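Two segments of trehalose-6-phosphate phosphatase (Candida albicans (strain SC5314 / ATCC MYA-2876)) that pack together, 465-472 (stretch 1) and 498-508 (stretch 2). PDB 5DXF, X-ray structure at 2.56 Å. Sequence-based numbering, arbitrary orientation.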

# COMPACT_ATOMS: atom_id res chain seq x y z
N THR A 465 -1.39 -8.42 11.26
CA THR A 465 -1.65 -7.72 12.51
C THR A 465 -3.14 -7.54 12.79
O THR A 465 -3.58 -7.64 13.94
N VAL A 466 -3.94 -7.31 11.74
CA VAL A 466 -5.36 -7.06 11.96
C VAL A 466 -6.21 -8.32 11.79
O VAL A 466 -7.14 -8.55 12.57
N LEU A 467 -5.88 -9.15 10.80
CA LEU A 467 -6.63 -10.37 10.53
C LEU A 467 -5.97 -11.55 11.24
O LEU A 467 -5.45 -12.46 10.59
N LYS A 468 -6.01 -11.53 12.57
CA LYS A 468 -5.34 -12.54 13.39
C LYS A 468 -5.86 -13.96 13.15
O LYS A 468 -5.09 -14.92 13.21
N ASP A 469 -7.15 -14.08 12.88
CA ASP A 469 -7.78 -15.39 12.75
C ASP A 469 -7.53 -16.06 11.40
O ASP A 469 -7.85 -17.24 11.22
N ALA A 470 -6.97 -15.32 10.46
CA ALA A 470 -6.68 -15.86 9.13
C ALA A 470 -5.62 -16.95 9.21
O ALA A 470 -4.79 -16.96 10.12
N ILE A 471 -5.66 -17.87 8.25
CA ILE A 471 -4.62 -18.89 8.13
C ILE A 471 -3.29 -18.20 7.86
O ILE A 471 -3.22 -17.27 7.06
N MET A 472 -2.23 -18.66 8.51
CA MET A 472 -0.96 -17.97 8.45
C MET A 472 0.14 -18.86 7.95
O MET A 472 0.11 -20.07 8.15
N SER A 498 -17.28 -20.07 8.67
CA SER A 498 -16.94 -19.45 9.95
C SER A 498 -15.75 -18.51 9.83
O SER A 498 -15.81 -17.35 10.28
N LEU A 499 -14.66 -19.01 9.25
CA LEU A 499 -13.45 -18.21 9.10
C LEU A 499 -13.72 -16.95 8.29
O LEU A 499 -13.28 -15.85 8.66
N GLU A 500 -14.46 -17.10 7.19
CA GLU A 500 -14.82 -15.96 6.37
C GLU A 500 -15.70 -14.99 7.15
O GLU A 500 -15.60 -13.79 6.93
N SER A 501 -16.55 -15.49 8.04
CA SER A 501 -17.36 -14.62 8.87
C SER A 501 -16.43 -13.75 9.71
O SER A 501 -16.43 -12.51 9.58
N LYS A 502 -15.61 -14.42 10.52
CA LYS A 502 -14.65 -13.76 11.40
C LYS A 502 -13.84 -12.68 10.68
O LYS A 502 -13.81 -11.52 11.11
N LEU A 503 -13.21 -13.07 9.58
CA LEU A 503 -12.38 -12.15 8.80
C LEU A 503 -13.20 -11.01 8.20
O LEU A 503 -12.72 -9.89 8.10
N TYR A 504 -14.42 -11.31 7.78
CA TYR A 504 -15.26 -10.31 7.13
C TYR A 504 -15.64 -9.21 8.10
O TYR A 504 -15.42 -8.03 7.82
N GLU A 505 -16.21 -9.57 9.25
CA GLU A 505 -16.53 -8.54 10.23
C GLU A 505 -15.27 -7.88 10.78
O GLU A 505 -15.30 -6.71 11.18
N LYS A 506 -14.15 -8.60 10.79
CA LYS A 506 -12.90 -7.99 11.24
C LYS A 506 -12.43 -6.89 10.28
O LYS A 506 -11.91 -5.87 10.70
N VAL A 507 -12.63 -7.13 8.98
CA VAL A 507 -12.32 -6.14 7.95
C VAL A 507 -13.31 -4.98 8.01
O VAL A 507 -12.92 -3.81 7.90
N LEU A 508 -14.57 -5.33 8.20
CA LEU A 508 -15.65 -4.37 8.28
C LEU A 508 -15.47 -3.48 9.50
O LEU A 508 -15.99 -2.38 9.56

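This is a small, chiefly apolar contact in which a loop containing a type I turn, Leu467 to Ala470, lies against one face of a helix, with lysines at the exposed margin. Leu499, Leu503 and Val507 recur at four-residue intervals, about one helical turn, so they line up as an apolar row along one side of the helix.

Leu503 sits at its middle. Its m,t rotamer carries CD2 to 3.7 Å from Ala470 CB and 4.0 Å from Leu467 CB; alanine presents only a methyl here, and Leu503 CD2 also lies 3.5 Å from Ala470 N. Leu467, also m,t and buried, leaves its CA sideways but bends its end inward, so that its CD2 lies 3.7 Å from Val507 CG2 (Val507 is t) and 4.0 Å from Lys506 CG. At the other end of the row Leu499 (t,p) places CD2 3.8 Å from Ile471 CG1, where Ile471 is m,t, while its CD1 approaches Asp469 O at 3.2 Å.

In the exposed residues Asp469, Lys502 and Lys506 the CA-to-CB bond points toward the other stretch. Lys506 (t,p,t,p) suits this border: the first carbons of its chain, CB and CG, lie against Leu467 CD2, and its NZ makes a weak hydrogen bond to Val466 O, 3.4 Å away. Lys502 brings one methylene near, its CD lying 4.4 Å from Asp469 CG.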

# COMPACT_ATOMS: atom_id res chain seq x y z
CB THR A 465 -0.96 -6.33 12.52
OG1 THR A 465 0.44 -6.50 12.78
CG2 THR A 465 -1.57 -5.42 13.59
CB VAL A 466 -5.90 -5.94 11.03
CG1 VAL A 466 -5.05 -4.69 11.20
CG2 VAL A 466 -5.92 -6.37 9.57
CB LEU A 467 -6.73 -10.63 9.03
CG LEU A 467 -7.30 -9.49 8.17
CD1 LEU A 467 -7.48 -9.94 6.73
CD2 LEU A 467 -8.62 -8.97 8.73
CB LYS A 468 -5.47 -12.19 14.88
CG LYS A 468 -4.43 -11.21 15.39
CD LYS A 468 -4.42 -11.15 16.91
CE LYS A 468 -5.53 -10.26 17.45
NZ LYS A 468 -5.92 -10.65 18.83
CB ASP A 469 -9.29 -15.27 13.00
CG ASP A 469 -9.63 -15.17 14.47
OD1 ASP A 469 -9.20 -16.05 15.24
OD2 ASP A 469 -10.33 -14.20 14.86
CB ALA A 470 -6.23 -14.75 8.19
CB ILE A 471 -4.95 -19.90 7.01
CG1 ILE A 471 -6.35 -20.48 7.21
CG2 ILE A 471 -3.92 -21.01 6.98
CD1 ILE A 471 -6.77 -21.47 6.13
CB MET A 472 -0.61 -17.44 9.82
CG MET A 472 -1.62 -16.47 10.36
SD MET A 472 -1.27 -14.81 9.80
CE MET A 472 -2.33 -13.87 10.87
CB SER A 498 -16.67 -20.52 11.01
OG SER A 498 -15.59 -21.36 10.62
CB LEU A 499 -12.34 -19.04 8.45
CG LEU A 499 -10.93 -18.46 8.50
CD1 LEU A 499 -10.70 -17.75 9.83
CD2 LEU A 499 -9.91 -19.57 8.31
CB GLU A 500 -15.54 -16.40 5.10
CG GLU A 500 -14.89 -15.89 3.82
CD GLU A 500 -14.63 -14.39 3.83
OE1 GLU A 500 -15.60 -13.61 3.88
OE2 GLU A 500 -13.45 -14.01 3.78
CB SER A 501 -18.30 -15.41 9.78
OG SER A 501 -19.12 -14.53 10.54
CB LYS A 502 -13.70 -14.79 12.01
CG LYS A 502 -14.40 -15.89 12.80
CD LYS A 502 -13.42 -16.95 13.29
CE LYS A 502 -14.14 -18.01 14.11
NZ LYS A 502 -13.66 -18.08 15.52
CB LEU A 503 -11.65 -12.90 7.69
CG LEU A 503 -10.70 -14.00 8.11
CD1 LEU A 503 -10.09 -14.67 6.89
CD2 LEU A 503 -9.61 -13.45 9.02
CB TYR A 504 -16.51 -10.95 6.53
CG TYR A 504 -17.38 -10.01 5.74
CD1 TYR A 504 -17.02 -9.59 4.46
CD2 TYR A 504 -18.58 -9.55 6.26
CE1 TYR A 504 -17.83 -8.73 3.74
CE2 TYR A 504 -19.39 -8.70 5.55
CZ TYR A 504 -19.02 -8.29 4.29
OH TYR A 504 -19.84 -7.43 3.59
CB GLU A 505 -17.40 -9.10 11.37
CG GLU A 505 -17.10 -10.53 11.77
CD GLU A 505 -17.77 -10.89 13.08
OE1 GLU A 505 -19.02 -11.00 13.11
OE2 GLU A 505 -17.04 -11.06 14.08
CB LYS A 506 -11.79 -9.03 11.41
CG LYS A 506 -10.58 -8.50 12.17
CD LYS A 506 -11.00 -7.97 13.54
CE LYS A 506 -9.84 -7.32 14.28
NZ LYS A 506 -9.28 -6.15 13.53
CB VAL A 507 -12.36 -6.77 6.54
CG1 VAL A 507 -12.31 -5.70 5.46
CG2 VAL A 507 -11.20 -7.74 6.37
CB LEU A 508 -16.98 -5.09 8.28
CG LEU A 508 -17.62 -5.25 6.90
CD1 LEU A 508 -17.08 -6.45 6.16
CD2 LEU A 508 -19.13 -5.32 7.00